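Cell division control protein Cdc48 (Mycobacterium smegmatis, PDB 5E7P) probably binds and hydrolyses ATP as a Cdc48-type AAA ATPase, with ADP found bound at two nucleotide sites of the chain. Local coordinates at residues H215-R221 against A285-E291; V316-G321 against A355-V361. One frame throughout, in Å; residues are numbered along the deposited sequence.

Contact 1. Residues H215-R221 against A285-E291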
ATOM      1  N   HIS A 215      -4.438  -3.012 -27.247  1.00 56.46           N
ATOM      2  CA  HIS A 215      -4.005  -4.310 -26.732  1.00 53.37           C
ATOM      3  C   HIS A 215      -2.741  -4.838 -27.404  1.00 53.73           C
ATOM      4  O   HIS A 215      -2.461  -4.533 -28.564  1.00 55.96           O
ATOM      5  CB  HIS A 215      -5.133  -5.348 -26.820  1.00 51.74           C
ATOM      6  CG  HIS A 215      -5.486  -5.751 -28.218  1.00 53.75           C
ATOM      7  ND1 HIS A 215      -4.774  -6.698 -28.923  1.00 53.88           N
ATOM      8  CD2 HIS A 215      -6.480  -5.340 -29.041  1.00 54.94           C
ATOM      9  CE1 HIS A 215      -5.311  -6.850 -30.120  1.00 55.20           C
ATOM     10  NE2 HIS A 215      -6.348  -6.038 -30.217  1.00 55.76           N
ATOM     11  N   THR A 216      -1.978  -5.621 -26.647  1.00 52.34           N
ATOM     12  CA  THR A 216      -0.820  -6.327 -27.178  1.00 52.94           C
ATOM     13  C   THR A 216      -1.074  -7.824 -27.100  1.00 52.86           C
ATOM     14  O   THR A 216      -1.836  -8.287 -26.252  1.00 52.80           O
ATOM     15  CB  THR A 216       0.463  -5.994 -26.396  1.00 52.70           C
ATOM     16  OG1 THR A 216       0.258  -6.250 -25.000  1.00 51.15           O
ATOM     17  CG2 THR A 216       0.835  -4.535 -26.587  1.00 53.93           C
ATOM     18  N   VAL A 217      -0.442  -8.577 -27.991  1.00 53.74           N
ATOM     19  CA  VAL A 217      -0.600 -10.023 -28.003  1.00 52.01           C
ATOM     20  C   VAL A 217       0.734 -10.714 -27.759  1.00 53.84           C
ATOM     21  O   VAL A 217       1.709 -10.469 -28.468  1.00 56.92           O
ATOM     22  CB  VAL A 217      -1.186 -10.519 -29.338  1.00 52.29           C
ATOM     23  CG1 VAL A 217      -1.333 -12.028 -29.321  1.00 51.75           C
ATOM     24  CG2 VAL A 217      -2.526  -9.857 -29.609  1.00 51.95           C
ATOM     25  N   SER A 218       0.776 -11.566 -26.741  1.00 53.23           N
ATOM     26  CA  SER A 218       1.941 -12.406 -26.503  1.00 55.96           C
ATOM     27  C   SER A 218       1.592 -13.844 -26.865  1.00 57.09           C
ATOM     28  O   SER A 218       0.755 -14.465 -26.209  1.00 55.13           O
ATOM     29  CB  SER A 218       2.384 -12.319 -25.043  1.00 56.12           C
ATOM     30  OG  SER A 218       1.368 -12.793 -24.178  1.00 56.32           O
ATOM     31  N   PRO A 219       2.225 -14.375 -27.923  1.00 60.17           N
ATOM     32  CA  PRO A 219       1.944 -15.724 -28.430  1.00 62.27           C
ATOM     33  C   PRO A 219       2.218 -16.811 -27.395  1.00 61.53           C
ATOM     34  O   PRO A 219       2.869 -16.552 -26.385  1.00 58.36           O
ATOM     35  CB  PRO A 219       2.917 -15.865 -29.608  1.00 64.97           C
ATOM     36  CG  PRO A 219       3.226 -14.465 -30.017  1.00 65.41           C
ATOM     37  CD  PRO A 219       3.232 -13.679 -28.741  1.00 62.41           C
ATOM     38  N   GLN A 220       1.715 -18.015 -27.652  1.00 66.24           N
ATOM     39  CA  GLN A 220       1.941 -19.153 -26.767  1.00 68.71           C
ATOM     40  C   GLN A 220       3.429 -19.430 -26.591  1.00 72.82           C
ATOM     41  O   GLN A 220       4.204 -19.323 -27.544  1.00 74.47           O
ATOM     42  CB  GLN A 220       1.253 -20.402 -27.318  1.00 70.01           C
ATOM     43  CG  GLN A 220      -0.264 -20.324 -27.352  1.00 70.09           C
ATOM     44  CD  GLN A 220      -0.894 -21.545 -27.996  1.00 71.46           C
ATOM     45  OE1 GLN A 220      -0.444 -22.010 -29.045  1.00 73.86           O
ATOM     46  NE2 GLN A 220      -1.932 -22.078 -27.363  1.00 69.16           N
ATOM     47  N   ARG A 221       3.815 -19.775 -25.364  1.00 75.38           N
ATOM     48  CA  ARG A 221       5.187 -20.166 -25.044  1.00 80.44           C
ATOM     49  C   ARG A 221       6.206 -19.077 -25.376  1.00 82.84           C
ATOM     50  O   ARG A 221       7.331 -19.369 -25.782  1.00 84.99           O
ATOM     51  CB  ARG A 221       5.552 -21.474 -25.758  1.00 85.08           C
ATOM     52  CG  ARG A 221       4.628 -22.641 -25.436  1.00 86.19           C
ATOM     53  CD  ARG A 221       4.189 -23.387 -26.694  1.00 89.75           C
ATOM     54  NE  ARG A 221       5.319 -23.912 -27.456  1.00 93.97           N
ATOM     55  CZ  ARG A 221       5.793 -23.360 -28.570  1.00 97.53           C
ATOM     56  NH1 ARG A 221       5.235 -22.262 -29.062  1.00 97.60           N
ATOM     57  NH2 ARG A 221       6.827 -23.910 -29.195  1.00100.30           N
ATOM     58  N   ALA A 285       2.150 -18.128 -19.302  1.00 37.02           N
ATOM     59  CA  ALA A 285       3.287 -18.157 -20.224  1.00 39.69           C
ATOM     60  C   ALA A 285       3.094 -19.063 -21.442  1.00 44.10           C
ATOM     61  O   ALA A 285       3.530 -18.727 -22.543  1.00 46.79           O
ATOM     62  CB  ALA A 285       4.556 -18.538 -19.483  1.00 39.22           C
ATOM     63  N   SER A 286       2.440 -20.204 -21.245  1.00 44.59           N
ATOM     64  CA  SER A 286       2.236 -21.154 -22.336  1.00 48.59           C
ATOM     65  C   SER A 286       0.957 -20.864 -23.117  1.00 49.54           C
ATOM     66  O   SER A 286       0.669 -21.527 -24.110  1.00 53.55           O
ATOM     67  CB  SER A 286       2.212 -22.590 -21.808  1.00 49.90           C
ATOM     68  OG  SER A 286       1.085 -22.808 -20.975  1.00 50.66           O
ATOM     69  N   ARG A 287       0.192 -19.878 -22.660  1.00 46.16           N
ATOM     70  CA  ARG A 287      -1.042 -19.483 -23.330  1.00 45.84           C
ATOM     71  C   ARG A 287      -0.774 -18.268 -24.207  1.00 45.77           C
ATOM     72  O   ARG A 287       0.232 -17.579 -24.031  1.00 47.56           O
ATOM     73  CB  ARG A 287      -2.114 -19.112 -22.302  1.00 45.22           C
ATOM     74  CG  ARG A 287      -2.189 -20.022 -21.094  1.00 46.22           C
ATOM     75  CD  ARG A 287      -2.874 -21.328 -21.426  1.00 50.77           C
ATOM     76  NE  ARG A 287      -2.885 -22.234 -20.283  1.00 52.91           N
ATOM     77  CZ  ARG A 287      -3.409 -23.457 -20.305  1.00 54.33           C
ATOM     78  NH1 ARG A 287      -3.970 -23.917 -21.414  1.00 54.59           N
ATOM     79  NH2 ARG A 287      -3.375 -24.215 -19.217  1.00 54.55           N
ATOM     80  N   ARG A 288      -1.670 -18.003 -25.152  1.00 42.95           N
ATOM     81  CA  ARG A 288      -1.628 -16.730 -25.858  1.00 42.57           C
ATOM     82  C   ARG A 288      -2.414 -15.710 -25.038  1.00 36.77           C
ATOM     83  O   ARG A 288      -3.534 -15.974 -24.591  1.00 34.05           O
ATOM     84  CB  ARG A 288      -2.155 -16.848 -27.298  1.00 47.83           C
ATOM     85  CG  ARG A 288      -3.663 -16.952 -27.447  1.00 50.68           C
ATOM     86  CD  ARG A 288      -4.061 -17.168 -28.905  1.00 57.18           C
ATOM     87  NE  ARG A 288      -3.659 -16.066 -29.777  1.00 59.92           N
ATOM     88  CZ  ARG A 288      -4.442 -15.043 -30.104  1.00 61.30           C
ATOM     89  NH1 ARG A 288      -3.986 -14.092 -30.907  1.00 63.40           N
ATOM     90  NH2 ARG A 288      -5.678 -14.970 -29.627  1.00 59.51           N
ATOM     91  N   VAL A 289      -1.808 -14.555 -24.803  1.00 34.30           N
ATOM     92  CA  VAL A 289      -2.425 -13.568 -23.935  1.00 33.04           C
ATOM     93  C   VAL A 289      -2.730 -12.273 -24.668  1.00 34.56           C
ATOM     94  O   VAL A 289      -1.854 -11.676 -25.293  1.00 37.50           O
ATOM     95  CB  VAL A 289      -1.545 -13.263 -22.710  1.00 28.88           C
ATOM     96  CG1 VAL A 289      -2.263 -12.311 -21.772  1.00 24.22           C
ATOM     97  CG2 VAL A 289      -1.192 -14.546 -21.994  1.00 28.37           C
ATOM     98  N   VAL A 290      -3.985 -11.853 -24.590  1.00 33.44           N
ATOM     99  CA  VAL A 290      -4.383 -10.546 -25.080  1.00 35.02           C
ATOM    100  C   VAL A 290      -4.425  -9.601 -23.888  1.00 37.57           C
ATOM    101  O   VAL A 290      -5.273  -9.739 -23.005  1.00 37.05           O
ATOM    102  CB  VAL A 290      -5.757 -10.595 -25.762  1.00 31.72           C
ATOM    103  CG1 VAL A 290      -6.162  -9.207 -26.239  1.00 31.52           C
ATOM    104  CG2 VAL A 290      -5.730 -11.582 -26.921  1.00 30.68           C
ATOM    105  N   GLU A 291      -3.497  -8.650 -23.858  1.00 39.96           N
ATOM    106  CA  GLU A 291      -3.335  -7.791 -22.691  1.00 41.20           C
ATOM    107  C   GLU A 291      -3.686  -6.327 -22.944  1.00 42.61           C
ATOM    108  O   GLU A 291      -3.226  -5.719 -23.913  1.00 43.03           O
ATOM    109  CB  GLU A 291      -1.911  -7.900 -22.142  1.00 42.69           C
ATOM    110  CG  GLU A 291      -1.667  -7.078 -20.890  1.00 45.51           C
ATOM    111  CD  GLU A 291      -0.292  -7.324 -20.295  1.00 49.60           C
ATOM    112  OE1 GLU A 291       0.122  -6.545 -19.412  1.00 49.13           O
ATOM    113  OE2 GLU A 291       0.373  -8.299 -20.710  1.00 52.45           O
TER
HETATM  114  O   HOH W   1       2.128 -15.868 -23.342  1.00 43.60           O
HETATM  115  O   HOH W   2      -3.276 -20.608 -25.552  1.00 54.08           O
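T216 and S218 pair with E291 and V289 as antiparallel hydrogen-bonded pairs, with V217 opposite V290 as the non-hydrogen-bonded pair between them. The straightest of the four main-chain bonds between the strands runs from E291 N to T216 O at 2.9 Å and 176°. T216 and S218 share one face of the sheet with V289 and E291. There the S218 hydroxyl lies beside V289, OG to CB 3.3 Å. OG1 of T216 lies 3.9 Å from CB of E291, and the two side chains point the same way. The carboxylate of E291 reaches past the pair to a salt bridge with R281. On the other face CG1 of V217, anti to its backbone N (chi1 180°), approaches NH1 of R288 obliquely at 3.7 Å. CG1 of V290 meets the imidazole of H215, 3.9 Å from ND1. Beyond the strands the chains stay close. Q220 lays CG 3.5 Å from R288 N, and one water accepts from both Q220 NE2, at 2.7 Å, and R288 N. A second water lies among R287 O, P219 O and S218 OG, with too few protons for all the acceptors near it. R221 N gives a weak bond to A285 O. The main-chain bonds thus fix an outermost strand, 216-218, on the sheet of the AAA domain. Side chains add van der Waals contacts, several of a polar atom against carbon, and two waters link the chains beyond the strands.

Contact 2. Residues V316-G321 against A355-V361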
ATOM      1  N   VAL A 316      -9.232 -12.045 -28.570  1.00 43.50           N
ATOM      2  CA  VAL A 316      -9.073 -13.200 -27.695  1.00 44.03           C
ATOM      3  C   VAL A 316     -10.079 -14.301 -28.030  1.00 45.31           C
ATOM      4  O   VAL A 316      -9.823 -15.478 -27.784  1.00 47.63           O
ATOM      5  CB  VAL A 316      -9.172 -12.818 -26.196  1.00 28.97           C
ATOM      6  CG1 VAL A 316     -10.615 -12.555 -25.794  1.00 28.18           C
ATOM      7  CG2 VAL A 316      -8.561 -13.912 -25.326  1.00 28.09           C
ATOM      8  N   THR A 317     -11.216 -13.918 -28.603  1.00 44.38           N
ATOM      9  CA  THR A 317     -12.249 -14.884 -28.965  1.00 45.94           C
ATOM     10  C   THR A 317     -12.053 -15.404 -30.385  1.00 50.77           C
ATOM     11  O   THR A 317     -12.756 -16.314 -30.822  1.00 52.44           O
ATOM     12  CB  THR A 317     -13.664 -14.287 -28.829  1.00 44.29           C
ATOM     13  OG1 THR A 317     -13.759 -13.086 -29.604  1.00 45.04           O
ATOM     14  CG2 THR A 317     -13.970 -13.971 -27.373  1.00 41.20           C
ATOM     15  N   GLU A 318     -11.092 -14.825 -31.098  1.00 53.40           N
ATOM     16  CA  GLU A 318     -10.785 -15.258 -32.456  1.00 58.12           C
ATOM     17  C   GLU A 318      -9.983 -16.554 -32.453  1.00 60.56           C
ATOM     18  O   GLU A 318     -10.140 -17.391 -33.339  1.00 64.25           O
ATOM     19  CB  GLU A 318     -10.018 -14.172 -33.213  1.00 59.79           C
ATOM     20  N   SER A 319      -9.126 -16.721 -31.451  1.00 59.99           N
ATOM     21  CA  SER A 319      -8.266 -17.896 -31.388  1.00 60.22           C
ATOM     22  C   SER A 319      -8.329 -18.585 -30.025  1.00 54.82           C
ATOM     23  O   SER A 319      -7.898 -19.728 -29.879  1.00 55.25           O
ATOM     24  CB  SER A 319      -6.821 -17.512 -31.720  1.00 63.36           C
ATOM     25  OG  SER A 319      -6.159 -18.554 -32.415  1.00 66.02           O
ATOM     26  N   GLY A 320      -8.876 -17.893 -29.034  1.00 49.26           N
ATOM     27  CA  GLY A 320      -8.918 -18.420 -27.682  1.00 46.43           C
ATOM     28  C   GLY A 320      -7.734 -17.919 -26.880  1.00 43.38           C
ATOM     29  O   GLY A 320      -6.875 -17.214 -27.408  1.00 43.85           O
ATOM     30  N   GLY A 321      -7.684 -18.274 -25.602  1.00 40.58           N
ATOM     31  CA  GLY A 321      -6.579 -17.872 -24.751  1.00 37.63           C
ATOM     32  C   GLY A 321      -7.010 -17.025 -23.570  1.00 35.12           C
ATOM     33  O   GLY A 321      -8.144 -17.125 -23.100  1.00 35.24           O
ATOM     34  N   ALA A 355     -16.737 -12.366 -23.589  1.00 37.66           N
ATOM     35  CA  ALA A 355     -15.461 -13.071 -23.625  1.00 36.13           C
ATOM     36  C   ALA A 355     -15.452 -14.280 -22.688  1.00 33.45           C
ATOM     37  O   ALA A 355     -15.019 -15.365 -23.069  1.00 32.02           O
ATOM     38  CB  ALA A 355     -14.317 -12.123 -23.286  1.00 33.77           C
ATOM     39  N   VAL A 356     -15.939 -14.085 -21.467  1.00 32.21           N
ATOM     40  CA  VAL A 356     -15.962 -15.143 -20.459  1.00 30.43           C
ATOM     41  C   VAL A 356     -16.817 -16.336 -20.897  1.00 32.62           C
ATOM     42  O   VAL A 356     -16.503 -17.485 -20.590  1.00 33.49           O
ATOM     43  CB  VAL A 356     -16.455 -14.596 -19.104  1.00 29.61           C
ATOM     44  CG1 VAL A 356     -16.566 -15.706 -18.074  1.00 29.74           C
ATOM     45  CG2 VAL A 356     -15.516 -13.506 -18.606  1.00 29.70           C
ATOM     46  N   ALA A 357     -17.885 -16.062 -21.635  1.00 32.80           N
ATOM     47  CA  ALA A 357     -18.783 -17.116 -22.095  1.00 33.91           C
ATOM     48  C   ALA A 357     -18.233 -17.871 -23.307  1.00 35.14           C
ATOM     49  O   ALA A 357     -18.813 -18.868 -23.737  1.00 36.95           O
ATOM     50  CB  ALA A 357     -20.159 -16.535 -22.404  1.00 33.82           C
ATOM     51  N   THR A 358     -17.114 -17.398 -23.850  1.00 34.17           N
ATOM     52  CA  THR A 358     -16.501 -18.026 -25.016  1.00 37.77           C
ATOM     53  C   THR A 358     -15.626 -19.220 -24.630  1.00 40.51           C
ATOM     54  O   THR A 358     -14.722 -19.093 -23.799  1.00 41.70           O
ATOM     55  CB  THR A 358     -15.647 -17.024 -25.817  1.00 38.75           C
ATOM     56  OG1 THR A 358     -16.438 -15.876 -26.156  1.00 41.23           O
ATOM     57  CG2 THR A 358     -15.131 -17.670 -27.096  1.00 39.06           C
ATOM     58  N   PRO A 359     -15.900 -20.390 -25.230  1.00 39.45           N
ATOM     59  CA  PRO A 359     -15.100 -21.600 -25.014  1.00 39.86           C
ATOM     60  C   PRO A 359     -13.643 -21.383 -25.421  1.00 40.38           C
ATOM     61  O   PRO A 359     -13.381 -20.811 -26.483  1.00 38.95           O
ATOM     62  CB  PRO A 359     -15.756 -22.626 -25.944  1.00 42.64           C
ATOM     63  CG  PRO A 359     -17.148 -22.127 -26.149  1.00 43.16           C
ATOM     64  CD  PRO A 359     -17.054 -20.633 -26.114  1.00 41.53           C
ATOM     65  N   GLY A 360     -12.714 -21.827 -24.578  1.00 40.09           N
ATOM     66  CA  GLY A 360     -11.295 -21.664 -24.843  1.00 38.85           C
ATOM     67  C   GLY A 360     -10.774 -20.282 -24.487  1.00 38.59           C
ATOM     68  O   GLY A 360      -9.651 -19.923 -24.836  1.00 40.93           O
ATOM     69  N   VAL A 361     -11.594 -19.502 -23.791  1.00 35.40           N
ATOM     70  CA  VAL A 361     -11.196 -18.164 -23.367  1.00 34.43           C
ATOM     71  C   VAL A 361     -11.309 -18.008 -21.851  1.00 35.66           C
ATOM     72  O   VAL A 361     -12.314 -18.390 -21.252  1.00 38.11           O
ATOM     73  CB  VAL A 361     -12.045 -17.075 -24.059  1.00 32.77           C
ATOM     74  CG1 VAL A 361     -11.762 -15.705 -23.452  1.00 28.83           C
ATOM     75  CG2 VAL A 361     -11.779 -17.061 -25.555  1.00 34.40           C
TER
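T317 and T358 meet with their side chains at about a right angle. The methyl CG2 of T317 sits 3.3 Å from OG1 of T358 and 3.9 Å from its CG2. T317 has this methyl anti to its carbonyl carbon, with OG1 at chi1 55°. That hydroxyl bonds back to V313 O within its own helix, while OG1 of T358 bonds to K354 O. Each threonine hydroxyl thus turns back to a helix carbonyl four residues earlier, and the contact between the two is mainly van der Waals. V361 packs beside V316 and G320. Its CG2 approaches V316 O at 3.4 Å and lies 3.8 Å from CA of G320. Its CG1 turns to the V316 side chain, and the two valines cross obliquely with their CG1 atoms 4.1 Å apart. A355 adds a looser apolar contact through CB to CG1 of V316.

The backbones close beside these side chains. G321 N donates to G360 O at 2.7 Å and 169°, in the carbonyl plane. G360 belongs to the type II turn T358-V361. G320 leaves the helix with positive phi, and its CA lies against G360 O. G321 and V361 form a parallel bridge.

The contact joins the C-terminal ends of helices 302-319 and 344-356, where the backbone turns from each helix into the following strand. Strands 321-326 and 361-366 then run side by side and parallel in the central sheet of this AAA domain.

Both contacts touch one six-stranded sheet, contact 2 at the helix ends that lead into it, and their centres are 13 Å apart. Strand 289-293 of contact 1 neighbours strand 321-326, which contact 2 starts, and backbone bonds join R288 and V290 to V322. R288 links the two: its NH2 makes a weak hydrogen bond to G320 O and also bonds A315 O in helix 302-319. V290 CG2 packs 3.7 Å from V316 CB, so the helix that meets 355-361 also covers the 289-291 strand. The E291 end of contact 1 comes near the nucleotide: its side chain is about 8 Å from bound ADP and about 6 Å from that of A277. Contact 2 is remote from the known ADP-binding residues.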